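PDB 6D2Y: PbSGBP-B lipoprotein from Prevotella bryantii B14, which probably binds polysaccharide at the cell surface as a lipoprotein of a polysaccharide utilization locus, and carries a bound magnesium ion. Local coordinates for residues A[272-277]-A[361-366]. Residues are numbered along the deposited sequence; the frame is centred on the assembly and turned at random.
Sequences GKWNDE and TWFHAQ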
# COMPACT_ATOMS: atom_id res chain seq x y z
N GLY A 272 -1.19 17.99 20.83
CA GLY A 272 -0.01 17.79 20.00
C GLY A 272 1.00 18.91 20.07
O GLY A 272 1.63 19.24 19.06
N LYS A 273 1.18 19.49 21.26
CA LYS A 273 2.05 20.65 21.41
C LYS A 273 3.49 20.29 21.05
O LYS A 273 3.92 19.14 21.18
CB LYS A 273 1.98 21.18 22.84
CG LYS A 273 2.74 22.48 23.07
CD LYS A 273 2.86 22.80 24.55
CE LYS A 273 2.45 24.24 24.83
NZ LYS A 273 2.19 24.48 26.28
N TRP A 274 4.23 21.29 20.58
CA TRP A 274 5.63 21.11 20.20
C TRP A 274 6.43 20.52 21.35
O TRP A 274 6.44 21.06 22.46
CB TRP A 274 6.23 22.46 19.76
CG TRP A 274 7.62 22.37 19.18
CD1 TRP A 274 8.73 21.84 19.78
CD2 TRP A 274 8.05 22.85 17.90
NE1 TRP A 274 9.81 21.95 18.94
CE2 TRP A 274 9.42 22.56 17.78
CE3 TRP A 274 7.40 23.48 16.84
CZ2 TRP A 274 10.16 22.89 16.65
CZ3 TRP A 274 8.13 23.81 15.71
CH2 TRP A 274 9.50 23.51 15.63
N ASN A 275 7.10 19.41 21.06
CA ASN A 275 7.96 18.73 22.02
C ASN A 275 9.01 17.98 21.21
O ASN A 275 8.68 17.00 20.53
CB ASN A 275 7.14 17.78 22.90
CG ASN A 275 7.93 17.25 24.09
OD1 ASN A 275 9.16 17.31 24.11
ND2 ASN A 275 7.23 16.71 25.08
N ASP A 276 10.26 18.44 21.27
CA ASP A 276 11.35 17.83 20.51
C ASP A 276 11.68 16.41 20.94
O ASP A 276 12.51 15.76 20.28
CB ASP A 276 12.62 18.69 20.59
CG ASP A 276 12.37 20.15 20.25
OD1 ASP A 276 12.93 21.03 20.93
OD2 ASP A 276 11.58 20.40 19.30
N GLU A 277 11.07 15.91 22.02
CA GLU A 277 11.25 14.52 22.38
C GLU A 277 10.71 13.57 21.31
O GLU A 277 11.11 12.40 21.28
CB GLU A 277 10.56 14.22 23.71
CG GLU A 277 11.27 14.77 24.94
CD GLU A 277 12.46 13.92 25.34
OE1 GLU A 277 12.44 12.70 25.09
OE2 GLU A 277 13.42 14.48 25.92
N THR A 361 12.88 25.82 11.55
CA THR A 361 11.82 26.62 10.95
C THR A 361 11.46 26.17 9.54
O THR A 361 10.43 26.60 9.01
CB THR A 361 12.22 28.10 10.92
OG1 THR A 361 13.35 28.27 10.05
CG2 THR A 361 12.58 28.59 12.31
N TRP A 362 12.29 25.33 8.92
CA TRP A 362 12.12 25.03 7.50
C TRP A 362 10.86 24.20 7.24
O TRP A 362 10.29 24.28 6.14
CB TRP A 362 13.35 24.31 6.97
CG TRP A 362 13.53 22.93 7.51
CD1 TRP A 362 14.07 22.58 8.72
CD2 TRP A 362 13.15 21.70 6.88
NE1 TRP A 362 14.06 21.22 8.87
CE2 TRP A 362 13.50 20.65 7.75
CE3 TRP A 362 12.55 21.39 5.65
CZ2 TRP A 362 13.27 19.31 7.44
CZ3 TRP A 362 12.32 20.06 5.35
CH2 TRP A 362 12.68 19.04 6.24
N PHE A 363 10.42 23.40 8.21
CA PHE A 363 9.22 22.59 8.03
C PHE A 363 7.96 23.29 8.51
O PHE A 363 6.87 22.70 8.42
CB PHE A 363 9.38 21.23 8.74
CG PHE A 363 9.67 21.33 10.21
CD1 PHE A 363 8.63 21.40 11.13
CD2 PHE A 363 10.97 21.33 10.67
CE1 PHE A 363 8.90 21.49 12.48
CE2 PHE A 363 11.24 21.42 12.03
CZ PHE A 363 10.20 21.49 12.93
N HIS A 364 8.06 24.52 8.99
CA HIS A 364 6.88 25.31 9.35
C HIS A 364 7.12 26.78 9.00
O HIS A 364 6.91 27.69 9.81
CB HIS A 364 6.51 25.12 10.82
CG HIS A 364 7.49 25.70 11.79
ND1 HIS A 364 7.29 26.92 12.41
CD2 HIS A 364 8.67 25.23 12.26
CE1 HIS A 364 8.30 27.17 13.22
NE2 HIS A 364 9.16 26.16 13.14
N ALA A 365 7.53 27.03 7.76
CA ALA A 365 7.87 28.37 7.29
C ALA A 365 6.72 29.06 6.58
O ALA A 365 6.92 30.13 6.00
CB ALA A 365 9.09 28.31 6.37
N GLN A 366 5.52 28.47 6.60
CA GLN A 366 4.34 29.04 5.94
C GLN A 366 4.59 29.30 4.46
O GLN A 366 4.19 30.32 3.91
CB GLN A 366 3.87 30.32 6.65
CG GLN A 366 2.63 30.14 7.50
CD GLN A 366 2.17 31.44 8.14
OE1 GLN A 366 0.99 31.79 8.07
NE2 GLN A 366 3.09 32.15 8.76
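W274 reaches across to F363 and H364 with the far end of its indole. With CG anti to the backbone N (chi1 -173°), CB directs the ring toward the 361-366 loop. On the five-membered ring, NE1 points to OD2 of D276, two residues on, modelled as a hydrogen bond but too short to be trusted in detail. Further out, CZ2 lies 4.0 Å from CZ of F363. At the tip, CH2 comes within 3.4 Å of that same CZ and 3.7 Å of NE2 of H364. CZ3 turns the other corner, 3.6 Å from H364 NE2 and 3.8 Å from its CD2.

The two partners meet the indole differently. F363 comes from the opposite direction, its plane at 30° to the six-membered ring but slid so far along that the rings barely overlap. The H364 ring stands at 78° to the six-membered ring of W274 and takes the indole edge on its face, an offset edge-to-face pair; its CD2 lies above one face of F363, toward the ring's rim.

F427 in strand 423-428 adds another edge-to-face partner to W274, and F406 meets H364. The result is a partly buried aromatic cluster tying together two loops of the domain assigned to the SGBP-B xyloglucan-binding family, away from the magnesium site.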